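PDB 3ZHC: phytase from Citrobacter braakii, which belongs to branch 2 of the histidine phosphatase superfamily, pairing an alpha/beta domain built on a mixed sheet with a largely helical region. Local coordinates for residues Glu175-Arg180 with Gly230-Ser235; Ile241-Glu246 with Gln344-Pro349; Gly256-Thr259 with Glu263-Asp266; Ala273-Leu278 with His324-Ala329. The protein carries 2 engineered substitutions. All coordinates share one frame; numbering follows the deposited sequence. Where two conformers were deposited one is given.

Interaction 1: Glu175-Arg180 with Gly230-Ser235; sequences ELYTQR and GAWSLS. With FMT (formic acid), chain N.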
loop_
_atom_site.group_PDB
_atom_site.type_symbol
_atom_site.label_atom_id
_atom_site.label_comp_id
_atom_site.label_asym_id
_atom_site.label_seq_id
_atom_site.Cartn_x
_atom_site.Cartn_y
_atom_site.Cartn_z
ATOM N N GLU B 175 11.809 14.753 9.807
ATOM C CA GLU B 175 12.817 13.682 10.038
ATOM C C GLU B 175 12.170 12.321 10.325
ATOM O O GLU B 175 12.650 11.320 9.823
ATOM C CB GLU B 175 13.802 14.075 11.149
ATOM C CG GLU B 175 14.739 15.233 10.732
ATOM C CD GLU B 175 15.730 15.668 11.828
ATOM O OE1 GLU B 175 15.574 15.241 13.000
ATOM O OE2 GLU B 175 16.668 16.444 11.504
ATOM N N LEU B 176 11.077 12.294 11.120
ATOM C CA LEU B 176 10.311 11.028 11.356
ATOM C C LEU B 176 9.644 10.526 10.066
ATOM O O LEU B 176 9.565 9.322 9.839
ATOM C CB LEU B 176 9.245 11.180 12.455
ATOM C CG LEU B 176 9.697 11.391 13.909
ATOM C CD1 LEU B 176 8.466 11.498 14.809
ATOM C CD2 LEU B 176 10.641 10.300 14.409
ATOM N N TYR B 177 9.164 11.456 9.233
ATOM C CA TYR B 177 8.593 11.110 7.919
ATOM C C TYR B 177 9.720 10.557 7.013
ATOM O O TYR B 177 9.517 9.603 6.297
ATOM C CB TYR B 177 7.910 12.327 7.285
ATOM C CG TYR B 177 6.800 12.034 6.302
ATOM C CD1 TYR B 177 5.621 11.400 6.724
ATOM C CD2 TYR B 177 6.902 12.415 4.955
ATOM C CE1 TYR B 177 4.580 11.133 5.837
ATOM C CE2 TYR B 177 5.851 12.149 4.041
ATOM C CZ TYR B 177 4.690 11.504 4.501
ATOM O OH TYR B 177 3.644 11.232 3.638
ATOM N N THR B 178 10.907 11.175 7.072
ATOM C CA THR B 178 12.085 10.676 6.345
ATOM C C THR B 178 12.430 9.229 6.799
ATOM O O THR B 178 12.657 8.373 5.932
ATOM C CB THR B 178 13.289 11.625 6.485
ATOM O OG1 THR B 178 12.933 12.908 5.943
ATOM C CG2 THR B 178 14.518 11.074 5.751
ATOM N N GLN B 179 12.449 8.969 8.137
ATOM C CA GLN B 179 12.712 7.591 8.662
ATOM C C GLN B 179 11.707 6.569 8.118
ATOM O O GLN B 179 12.062 5.417 7.859
ATOM C CB GLN B 179 12.751 7.517 10.209
ATOM C CG GLN B 179 14.144 7.747 10.803
ATOM C CD GLN B 179 14.465 9.193 10.987
ATOM O OE1 GLN B 179 15.346 9.741 10.319
ATOM N NE2 GLN B 179 13.740 9.846 11.898
ATOM N N ARG B 180 10.468 6.997 7.945
ATOM C CA ARG B 180 9.410 6.139 7.411
ATOM C C ARG B 180 9.671 5.701 5.951
ATOM O O ARG B 180 9.297 4.594 5.556
ATOM C CB ARG B 180 8.066 6.861 7.525
ATOM C CG ARG B 180 6.863 5.972 7.348
ATOM C CD ARG B 180 5.686 6.423 8.246
ATOM N NE ARG B 180 4.706 7.251 7.614
ATOM C CZ ARG B 180 3.671 7.808 8.263
ATOM N NH1 ARG B 180 3.495 7.620 9.594
ATOM N NH2 ARG B 180 2.810 8.566 7.587
ATOM N N GLY B 230 14.182 20.509 -0.062
ATOM C CA GLY B 230 15.231 19.610 0.456
ATOM C C GLY B 230 15.167 18.308 -0.314
ATOM O O GLY B 230 14.648 18.271 -1.437
ATOM N N ALA B 231 15.681 17.243 0.274
ATOM C CA ALA B 231 15.651 15.920 -0.371
ATOM C C ALA B 231 14.220 15.490 -0.741
ATOM O O ALA B 231 14.035 14.804 -1.731
ATOM C CB ALA B 231 16.302 14.886 0.495
ATOM N N TRP B 232 13.229 15.906 0.055
ATOM C CA TRP B 232 11.801 15.607 -0.244
ATOM C C TRP B 232 11.288 16.210 -1.585
ATOM O O TRP B 232 10.802 15.460 -2.441
ATOM C CB TRP B 232 10.886 15.985 0.952
ATOM C CG TRP B 232 10.818 14.883 1.915
ATOM C CD1 TRP B 232 11.449 14.789 3.109
ATOM C CD2 TRP B 232 10.085 13.681 1.746
ATOM N NE1 TRP B 232 11.144 13.587 3.712
ATOM C CE2 TRP B 232 10.305 12.889 2.890
ATOM C CE3 TRP B 232 9.255 13.190 0.736
ATOM C CZ2 TRP B 232 9.717 11.625 3.055
ATOM C CZ3 TRP B 232 8.669 11.929 0.903
ATOM C CH2 TRP B 232 8.907 11.168 2.050
ATOM N N SER B 233 11.395 17.524 -1.765
ATOM C CA SER B 233 10.975 18.164 -3.053
ATOM C C SER B 233 11.775 17.635 -4.246
ATOM O O SER B 233 11.195 17.317 -5.283
ATOM C CB SER B 233 11.087 19.689 -2.989
ATOM O OG SER B 233 10.889 20.279 -4.278
ATOM N N LEU B 234 13.099 17.544 -4.090
ATOM C CA LEU B 234 13.976 17.038 -5.154
ATOM C C LEU B 234 13.549 15.632 -5.586
ATOM O O LEU B 234 13.322 15.385 -6.769
ATOM C CB LEU B 234 15.459 17.036 -4.707
ATOM C CG LEU B 234 16.526 16.548 -5.730
ATOM C CD1 LEU B 234 16.491 17.392 -6.984
ATOM C CD2 LEU B 234 17.954 16.518 -5.106
ATOM N N SER B 235 13.438 14.726 -4.611
ATOM C CA SER B 235 13.035 13.321 -4.869
ATOM C C SER B 235 11.686 13.205 -5.564
ATOM O O SER B 235 11.516 12.352 -6.423
ATOM C CB SER B 235 13.017 12.549 -3.580
ATOM O OG SER B 235 14.339 12.509 -3.039
HETATM C C FMT N . 14.678 15.437 6.936
HETATM O O1 FMT N . 14.828 14.827 5.882
HETATM O O2 FMT N . 15.288 16.472 7.166
#

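Interaction 2: Ile241-Glu246 with Gln344-Pro349; sequences IFLLQE and QPDNTP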
loop_
_atom_site.group_PDB
_atom_site.type_symbol
_atom_site.label_atom_id
_atom_site.label_comp_id
_atom_site.label_asym_id
_atom_site.label_seq_id
_atom_site.Cartn_x
_atom_site.Cartn_y
_atom_site.Cartn_z
ATOM N N ILE B 241 10.259 12.458 -12.952
ATOM C CA ILE B 241 11.011 12.527 -14.221
ATOM C C ILE B 241 11.248 11.094 -14.747
ATOM O O ILE B 241 11.043 10.835 -15.933
ATOM C CB ILE B 241 12.328 13.342 -14.113
ATOM C CG1 ILE B 241 12.015 14.817 -13.866
ATOM C CG2 ILE B 241 13.162 13.212 -15.394
ATOM C CD1 ILE B 241 13.223 15.688 -13.566
ATOM N N PHE B 242 11.642 10.178 -13.874
ATOM C CA PHE B 242 11.836 8.775 -14.314
ATOM C C PHE B 242 10.541 8.182 -14.883
ATOM O O PHE B 242 10.582 7.529 -15.926
ATOM C CB PHE B 242 12.396 7.881 -13.214
ATOM C CG PHE B 242 13.745 8.323 -12.671
ATOM C CD1 PHE B 242 14.749 8.835 -13.512
ATOM C CD2 PHE B 242 14.024 8.193 -11.297
ATOM C CE1 PHE B 242 15.997 9.228 -12.990
ATOM C CE2 PHE B 242 15.271 8.584 -10.770
ATOM C CZ PHE B 242 16.252 9.100 -11.613
ATOM N N LEU B 243 9.410 8.423 -14.202
ATOM C CA LEU B 243 8.090 7.973 -14.684
ATOM C C LEU B 243 7.787 8.562 -16.043
ATOM O O LEU B 243 7.357 7.850 -16.941
ATOM C CB LEU B 243 6.966 8.371 -13.725
ATOM C CG LEU B 243 5.580 7.776 -14.067
ATOM C CD1 LEU B 243 5.271 6.579 -13.163
ATOM C CD2 LEU B 243 4.478 8.831 -13.977
ATOM N N LEU B 244 8.007 9.880 -16.177
ATOM C CA LEU B 244 7.799 10.593 -17.466
ATOM C C LEU B 244 8.676 10.018 -18.594
ATOM O O LEU B 244 8.189 9.810 -19.714
ATOM C CB LEU B 244 8.028 12.087 -17.300
ATOM C CG LEU B 244 6.943 12.803 -16.450
ATOM C CD1 LEU B 244 7.433 14.194 -15.966
ATOM C CD2 LEU B 244 5.614 12.914 -17.193
ATOM N N GLN B 245 9.960 9.754 -18.293
ATOM C CA GLN B 245 10.877 9.125 -19.279
ATOM C C GLN B 245 10.292 7.804 -19.825
ATOM O O GLN B 245 10.249 7.583 -21.059
ATOM C CB GLN B 245 12.247 8.847 -18.666
ATOM C CG GLN B 245 13.079 10.039 -18.411
ATOM C CD GLN B 245 14.355 9.712 -17.640
ATOM O OE1 GLN B 245 14.606 8.550 -17.271
ATOM N NE2 GLN B 245 15.171 10.732 -17.394
ATOM N N GLU B 246 9.843 6.951 -18.893
ATOM C CA GLU B 246 9.216 5.664 -19.213
ATOM C C GLU B 246 7.937 5.855 -20.052
ATOM O O GLU B 246 7.818 5.290 -21.145
ATOM C CB GLU B 246 8.900 4.904 -17.922
ATOM C CG GLU B 246 8.357 3.461 -18.087
ATOM C CD GLU B 246 9.383 2.458 -18.607
ATOM O OE1 GLU B 246 10.584 2.586 -18.337
ATOM O OE2 GLU B 246 8.961 1.521 -19.289
ATOM N N GLN B 344 0.337 1.283 -12.242
ATOM C CA GLN B 344 0.668 2.719 -12.414
ATOM C C GLN B 344 1.215 3.307 -11.089
ATOM O O GLN B 344 0.442 3.689 -10.214
ATOM C CB GLN B 344 -0.538 3.500 -12.929
ATOM C CG GLN B 344 -0.294 5.025 -13.117
ATOM C CD GLN B 344 0.967 5.349 -13.907
ATOM O OE1 GLN B 344 1.976 5.783 -13.336
ATOM N NE2 GLN B 344 0.921 5.138 -15.217
ATOM N N PRO B 345 2.547 3.368 -10.947
ATOM C CA PRO B 345 3.180 3.871 -9.686
ATOM C C PRO B 345 2.833 5.316 -9.249
ATOM O O PRO B 345 2.876 5.607 -8.037
ATOM C CB PRO B 345 4.666 3.760 -9.988
ATOM C CG PRO B 345 4.760 2.693 -11.033
ATOM C CD PRO B 345 3.574 2.887 -11.896
ATOM N N ASP B 346 2.514 6.194 -10.199
ATOM C CA ASP B 346 2.128 7.582 -9.879
ATOM C C ASP B 346 0.637 7.570 -9.569
ATOM O O ASP B 346 -0.153 7.130 -10.403
ATOM C CB ASP B 346 2.453 8.527 -11.057
ATOM C CG ASP B 346 2.238 10.017 -10.735
ATOM O OD1 ASP B 346 1.652 10.381 -9.678
ATOM O OD2 ASP B 346 2.661 10.850 -11.572
ATOM N N ASN B 347 0.258 8.046 -8.376
ATOM C CA ASN B 347 -1.174 8.120 -7.964
ATOM C C ASN B 347 -1.967 9.161 -8.760
ATOM O O ASN B 347 -3.172 9.059 -8.882
ATOM C CB ASN B 347 -1.317 8.433 -6.461
ATOM C CG ASN B 347 -0.884 7.259 -5.538
ATOM O OD1 ASN B 347 -0.658 6.124 -5.979
ATOM N ND2 ASN B 347 -0.779 7.553 -4.254
ATOM N N THR B 348 -1.256 10.161 -9.288
ATOM C CA THR B 348 -1.817 11.205 -10.105
ATOM C C THR B 348 -1.028 11.195 -11.443
ATOM O O THR B 348 -0.309 12.165 -11.768
ATOM C CB THR B 348 -1.720 12.526 -9.366
ATOM O OG1 THR B 348 -0.356 12.757 -8.970
ATOM C CG2 THR B 348 -2.592 12.488 -8.122
ATOM N N PRO B 349 -1.167 10.097 -12.228
ATOM C CA PRO B 349 -0.339 9.901 -13.428
ATOM C C PRO B 349 -0.756 10.770 -14.633
ATOM O O PRO B 349 -1.880 11.291 -14.648
ATOM C CB PRO B 349 -0.581 8.441 -13.752
ATOM C CG PRO B 349 -2.033 8.252 -13.382
ATOM C CD PRO B 349 -2.230 9.069 -12.145
#

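Interaction 3: Gly256-Thr259 with Glu263-Asp266; sequences GRIT and EWRD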
loop_
_atom_site.group_PDB
_atom_site.type_symbol
_atom_site.label_atom_id
_atom_site.label_comp_id
_atom_site.label_asym_id
_atom_site.label_seq_id
_atom_site.Cartn_x
_atom_site.Cartn_y
_atom_site.Cartn_z
ATOM N N GLY B 256 18.952 2.872 -17.124
ATOM C CA GLY B 256 18.634 1.445 -17.075
ATOM C C GLY B 256 18.692 0.785 -15.717
ATOM O O GLY B 256 18.814 -0.431 -15.647
ATOM N N ARG B 257 18.588 1.572 -14.640
ATOM C CA ARG B 257 18.774 1.058 -13.250
ATOM C C ARG B 257 17.498 0.745 -12.441
ATOM O O ARG B 257 17.611 0.328 -11.295
ATOM C CB ARG B 257 19.643 2.045 -12.460
ATOM C CG ARG B 257 21.082 2.123 -12.952
ATOM C CD ARG B 257 21.735 3.373 -12.427
ATOM N NE ARG B 257 23.025 3.624 -13.035
ATOM C CZ ARG B 257 23.662 4.807 -13.042
ATOM N NH1 ARG B 257 23.138 5.909 -12.458
ATOM N NH2 ARG B 257 24.847 4.897 -13.644
ATOM N N ILE B 258 16.307 0.941 -13.015
ATOM C CA ILE B 258 15.039 0.596 -12.310
ATOM C C ILE B 258 14.681 -0.859 -12.694
ATOM O O ILE B 258 14.490 -1.146 -13.883
ATOM C CB ILE B 258 13.868 1.545 -12.651
ATOM C CG1 ILE B 258 14.259 2.996 -12.387
ATOM C CG2 ILE B 258 12.618 1.165 -11.839
ATOM C CD1 ILE B 258 13.134 3.993 -12.571
ATOM N N THR B 259 14.589 -1.732 -11.670
ATOM C CA THR B 259 14.279 -3.174 -11.810
ATOM C C THR B 259 12.886 -3.537 -11.303
ATOM O O THR B 259 12.706 -3.708 -10.090
ATOM C CB THR B 259 15.256 -4.017 -10.966
ATOM O OG1 THR B 259 16.605 -3.602 -11.213
ATOM C CG2 THR B 259 15.101 -5.514 -11.274
ATOM N N GLU B 263 10.818 -1.526 -7.320
ATOM C CA GLU B 263 11.682 -0.330 -7.342
ATOM C C GLU B 263 10.927 0.902 -7.904
ATOM O O GLU B 263 11.170 2.011 -7.462
ATOM C CB GLU B 263 12.998 -0.593 -8.086
ATOM C CG GLU B 263 13.985 -1.515 -7.273
ATOM C CD GLU B 263 15.345 -1.694 -7.962
ATOM O OE1 GLU B 263 15.504 -1.221 -9.131
ATOM O OE2 GLU B 263 16.273 -2.315 -7.328
ATOM N N TRP B 264 10.019 0.686 -8.856
ATOM C CA TRP B 264 9.167 1.776 -9.378
ATOM C C TRP B 264 8.330 2.413 -8.292
ATOM O O TRP B 264 8.235 3.644 -8.232
ATOM C CB TRP B 264 8.236 1.298 -10.520
ATOM C CG TRP B 264 8.836 1.400 -11.829
ATOM C CD1 TRP B 264 9.227 0.375 -12.639
ATOM C CD2 TRP B 264 9.138 2.605 -12.528
ATOM N NE1 TRP B 264 9.751 0.867 -13.801
ATOM C CE2 TRP B 264 9.713 2.234 -13.764
ATOM C CE3 TRP B 264 8.981 3.981 -12.228
ATOM C CZ2 TRP B 264 10.144 3.185 -14.721
ATOM C CZ3 TRP B 264 9.410 4.936 -13.182
ATOM C CH2 TRP B 264 9.987 4.521 -14.416
ATOM N N ARG B 265 7.730 1.580 -7.435
ATOM C CA ARG B 265 6.885 2.079 -6.349
ATOM C C ARG B 265 7.700 2.621 -5.181
ATOM O O ARG B 265 7.235 3.544 -4.524
ATOM C CB ARG B 265 5.854 1.024 -5.910
ATOM C CG ARG B 265 4.776 0.793 -7.022
ATOM C CD ARG B 265 3.535 0.131 -6.487
ATOM N NE ARG B 265 2.482 0.019 -7.490
ATOM C CZ ARG B 265 1.509 0.916 -7.729
ATOM N NH1 ARG B 265 1.404 2.076 -7.035
ATOM N NH2 ARG B 265 0.618 0.648 -8.682
ATOM N N ASP B 266 8.905 2.066 -4.919
ATOM C CA ASP B 266 9.858 2.692 -3.957
ATOM C C ASP B 266 10.122 4.115 -4.351
ATOM O O ASP B 266 10.081 5.015 -3.521
ATOM C CB ASP B 266 11.239 1.994 -3.944
ATOM C CG ASP B 266 11.279 0.731 -3.133
ATOM O OD1 ASP B 266 10.252 0.319 -2.544
ATOM O OD2 ASP B 266 12.395 0.131 -3.079
HETATM O O HOH W 1 17.982 -1.896 -9.864
#

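Interaction 4: Ala273-Leu278 with His324-Ala329; sequences AQFDLL and HDTNLA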
loop_
_atom_site.group_PDB
_atom_site.type_symbol
_atom_site.label_atom_id
_atom_site.label_comp_id
_atom_site.label_asym_id
_atom_site.label_seq_id
_atom_site.Cartn_x
_atom_site.Cartn_y
_atom_site.Cartn_z
ATOM N N ALA B 273 4.005 10.641 -1.609
ATOM C CA ALA B 273 4.029 11.139 -0.226
ATOM C C ALA B 273 4.208 12.644 -0.149
ATOM O O ALA B 273 3.642 13.270 0.730
ATOM C CB ALA B 273 5.120 10.418 0.607
ATOM N N GLN B 274 4.996 13.241 -1.061
ATOM C CA GLN B 274 5.179 14.708 -1.017
ATOM C C GLN B 274 3.865 15.392 -1.451
ATOM O O GLN B 274 3.460 16.392 -0.834
ATOM C CB GLN B 274 6.366 15.196 -1.832
ATOM C CG GLN B 274 7.049 16.382 -1.130
ATOM C CD GLN B 274 7.376 17.482 -2.057
ATOM O OE1 GLN B 274 7.998 18.475 -1.674
ATOM N NE2 GLN B 274 6.949 17.339 -3.303
ATOM N N PHE B 275 3.201 14.848 -2.476
ATOM C CA PHE B 275 1.874 15.340 -2.917
ATOM C C PHE B 275 0.797 15.134 -1.820
ATOM O O PHE B 275 -0.114 15.936 -1.680
ATOM C CB PHE B 275 1.444 14.678 -4.255
ATOM C CG PHE B 275 1.891 15.441 -5.469
ATOM C CD1 PHE B 275 3.232 15.620 -5.730
ATOM C CD2 PHE B 275 0.964 15.996 -6.337
ATOM C CE1 PHE B 275 3.659 16.356 -6.878
ATOM C CE2 PHE B 275 1.360 16.703 -7.444
ATOM C CZ PHE B 275 2.731 16.887 -7.720
ATOM N N ASP B 276 0.933 14.046 -1.054
ATOM C CA ASP B 276 0.050 13.777 0.060
ATOM C C ASP B 276 0.143 14.928 1.098
ATOM O O ASP B 276 -0.874 15.512 1.492
ATOM C CB ASP B 276 0.390 12.439 0.691
ATOM C CG ASP B 276 -0.659 11.970 1.693
ATOM O OD1 ASP B 276 -1.790 12.518 1.734
ATOM O OD2 ASP B 276 -0.339 11.031 2.445
ATOM N N LEU B 277 1.375 15.239 1.514
ATOM C CA LEU B 277 1.627 16.325 2.458
ATOM C C LEU B 277 1.228 17.704 1.909
ATOM O O LEU B 277 0.474 18.437 2.550
ATOM C CB LEU B 277 3.114 16.365 2.869
ATOM C CG LEU B 277 3.645 15.222 3.713
ATOM C CD1 LEU B 277 5.102 15.472 4.033
ATOM C CD2 LEU B 277 2.818 15.034 5.028
ATOM N N LEU B 278 1.725 18.051 0.731
ATOM C CA LEU B 278 1.533 19.429 0.195
ATOM C C LEU B 278 0.203 19.705 -0.501
ATOM O O LEU B 278 -0.205 20.870 -0.570
ATOM C CB LEU B 278 2.706 19.813 -0.750
ATOM C CG LEU B 278 4.115 19.851 -0.129
ATOM C CD1 LEU B 278 5.140 20.293 -1.202
ATOM C CD2 LEU B 278 4.213 20.758 1.127
ATOM N N HIS B 324 -3.863 19.710 -13.547
ATOM C CA HIS B 324 -2.575 19.150 -13.152
ATOM C C HIS B 324 -2.720 18.115 -12.063
ATOM O O HIS B 324 -3.834 17.917 -11.493
ATOM C CB HIS B 324 -1.690 20.290 -12.656
ATOM C CG HIS B 324 -1.729 21.499 -13.539
ATOM N ND1 HIS B 324 -0.890 21.656 -14.612
ATOM C CD2 HIS B 324 -2.516 22.603 -13.514
ATOM C CE1 HIS B 324 -1.147 22.801 -15.212
ATOM N NE2 HIS B 324 -2.130 23.397 -14.569
ATOM N N ASP B 325 -1.606 17.445 -11.756
ATOM C CA ASP B 325 -1.571 16.462 -10.648
ATOM C C ASP B 325 -1.917 17.098 -9.292
ATOM O O ASP B 325 -2.540 16.449 -8.435
ATOM C CB ASP B 325 -0.216 15.648 -10.562
ATOM C CG ASP B 325 1.055 16.488 -10.837
ATOM O OD1 ASP B 325 0.998 17.750 -10.898
ATOM O OD2 ASP B 325 2.125 15.852 -10.994
ATOM N N THR B 326 -1.518 18.366 -9.115
ATOM C CA THR B 326 -1.827 19.126 -7.902
ATOM C C THR B 326 -3.341 19.163 -7.666
ATOM O O THR B 326 -3.785 18.951 -6.551
ATOM C CB THR B 326 -1.267 20.552 -7.962
ATOM O OG1 THR B 326 -1.803 21.232 -9.098
ATOM C CG2 THR B 326 0.268 20.533 -8.063
ATOM N N ASN B 327 -4.107 19.408 -8.738
ATOM C CA ASN B 327 -5.575 19.472 -8.669
ATOM C C ASN B 327 -6.221 18.132 -8.329
ATOM O O ASN B 327 -7.153 18.096 -7.530
ATOM C CB ASN B 327 -6.172 20.008 -9.979
ATOM C CG ASN B 327 -5.606 21.376 -10.369
ATOM O OD1 ASN B 327 -5.061 21.536 -11.458
ATOM N ND2 ASN B 327 -5.715 22.346 -9.476
ATOM N N LEU B 328 -5.732 17.037 -8.934
ATOM C CA LEU B 328 -6.224 15.682 -8.613
ATOM C C LEU B 328 -5.989 15.371 -7.132
ATOM O O LEU B 328 -6.869 14.819 -6.459
ATOM C CB LEU B 328 -5.550 14.597 -9.466
ATOM C CG LEU B 328 -5.759 14.625 -10.996
ATOM C CD1 LEU B 328 -5.016 13.468 -11.640
ATOM C CD2 LEU B 328 -7.243 14.585 -11.380
ATOM N N ALA B 329 -4.795 15.730 -6.639
ATOM C CA ALA B 329 -4.440 15.529 -5.232
ATOM C C ALA B 329 -5.322 16.401 -4.295
ATOM O O ALA B 329 -5.731 15.924 -3.258
ATOM C CB ALA B 329 -2.974 15.786 -5.005
#

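Interaction 1: Glu175-Arg180 with Gly230-Ser235
Trp232, near the start of helix 231-247, drives its indole against Tyr177 and Thr178 of helix 174-180. Its CB already points toward that helix, and from there the ring carries the contact alone. On the pyrrole side, Trp232 CD1 comes within 3.7 Å of Thr178 OG1, and NE1 closes the gap: the Trp232 NE1 hydrogen bond to Thr178 OG1 is 2.9 Å long, with an N-H...O angle of 153° and the oxygen near the indole plane, at the ring edge. Farther along, Trp232 CZ2 lies 3.5 Å from Tyr177 CD2, and Trp232 CH2 at the tip is 3.8 Å from Tyr177 CE2. The two rings meet obliquely, their planes inclined at 38°, with Tyr177 CD2 standing off the indole plane near the rim. Thr178 holds OG1 beside its own backbone N (chi1 -60°), which turns the hydroxyl to the indole and to a formic acid molecule, probably from the crystallisation liquor; Thr178 OG1 donates to FMT O1 over 2.7 Å. Ser217 N holds the same small molecule, while Phe185 and Tyr181 meet the Trp232 ring edge-to-face. A single threonine oxygen thus accepts from the indole and donates to the formic acid, so the one polar atom of an otherwise aromatic, buried side chain is satisfied, and the edge-on bond together with the oblique tyrosine contact restricts the rotation of the indole.

Interaction 2: Ile241-Glu246 with Gln344-Pro349
Leu243 and Asp346 mark the nearest backbone approach, their CA atoms 7.7 Å apart, where a turn of helix 231-247 faces the irregular chain 344-349 with no hydrogen bond between them. Leu243 alone spans the gap from the helix. With CG anti to its backbone N (chi1 -172°), it sends both methyl groups into the loop, crossing the Gln344 and Asp346 side chains at about a right angle. Leu243 CD1 rests 3.4 Å from Gln344 OE1, with Pro345 CD a looser neighbour at 4.3 Å; Leu243 CD2 packs on Asp346 CB at 3.6 Å and lies beside OD2 of the same residue. The loop groups that receive the leucine are held by their own bonds. Gln344 OE1 uses an in-plane lone pair to accept from Asp346 N (3.2 Å), and its amide nitrogen is bound to Gln376 O, so the flat group is fixed at both polar atoms. Asp346 OD1 takes the N-H of Thr348 at 2.9 Å, approached from above the carboxylate plane, 54° out of it. Asp346 OD2 makes a salt bridge to Arg38, which probably offsets the nearby carboxylate of Glu240. The Asp346-Thr348 bond defines an Asx turn, here a buried one whose aspartate is tied to the arginine of the Arg-His-Gly signature characteristic of histidine phosphatases.

Interaction 3: Gly256-Thr259 with Glu263-Asp266
Glu263 folds back toward the residues preceding its own helix and accepts the backbone N-H of Thr259. This hydrogen bond, Thr259 N to Glu263 OE1, is 2.7 Å long and fairly straight at 158°, although the donor stands above the carboxylate plane, 39° out of it. The glutamate is extended beyond CG, which carries the carboxylate past the Thr259 carbonyl to the amide. Water extends the polar part: one molecule donates to Arg257 O at 2.7 Å and to Glu263 OE1, also at 2.7 Å. Thr259 OG1, given here in one of two modelled conformers, lies 2.6 Å from the same water. Glu263 OE1 therefore receives both a backbone N-H and a water. Together these bonds tie the loop entering helix 260-280 to the first turn of that helix, a local closure with only three residues between the segments. Apolar packing lies beside it. Ile258 CG2 sits over one face of the Trp264 indole in a CH-pi contact, 3.5 Å from the centroid of the five-membered ring and 9° off its normal. The other branch runs along the same indole, bringing Ile258 CD1 to 3.7 Å from Trp264 CH2. Ile258 also touches Phe242 and Trp264 touches Glu246, both on helix 231-247, while Arg257 turns its guanidinium away to a salt bridge with Asp57.

Interaction 4: Ala273-Leu278 with His324-Ala329
Asp325, second member of the His-Asp pair that marks branch 2 of the histidine phosphatase superfamily, receives the ring of Phe275 at the start of helix 325-335. The outer atoms of the ring do the touching: Phe275 CE2 is 3.4 Å from Asp325 CG, and Phe275 CZ is 3.5 Å from Asp325 OD2. Ring and carboxylate planes are 55° apart, and the two side chains cross at about a right angle. Asp325 CG is wedged between its backbone N and carbonyl carbon (chi1 40°), a torsion that brings the carboxylate obliquely up to the ring and lets OD1 accept a weak bond from Thr326 N. The Thr326 N atom lies at the Phe275 edge, near its plane, 3.7 Å from Phe275 CE2. One turn on, Ala329 CB approaches Phe275 CD2 at 4.2 Å, also at the edge. His324 is the N-cap; its backbone N is bound by Asn327 OD1 at 3.0 Å through an in-plane lone pair, while its imidazole leads away to Asp110. Asp325 OD2 makes a salt bridge with Arg38. The axes of the short helix segments approach to 10.0 Å at 63°, the phenyl ring reaching across between them. Strand 318-323 of the mixed sheet leads into His324, and Phe275 also touches Ser236 of helix 231-247, so the contact joins the sheet-based part of the fold to its helical neighbours.

In the fold
Helices 231-247 and 260-280 thread all four contacts together. Interactions 1 and 2 share the first, with centres 19 Å apart, and interactions 3 and 4 share the second. Interaction 1 abuts interaction 4, where Tyr177 CE2 lies 3.4 Å from Leu277 CD1; interaction 3 abuts interaction 2, with Trp264 CZ3 3.6 Å from Leu243 N. Along the chain, interactions 3 and 4 are nested in the loop that interaction 2 closes. Interactions 2 and 4 converge on the family's signature residues: Thr348 OG1 is 3.3 Å from Asp325 CB, and Arg38 makes salt bridges to both Asp346 and Asp325. The formic acid belongs to interaction 1, whose centre is 15 Å from that of interaction 4.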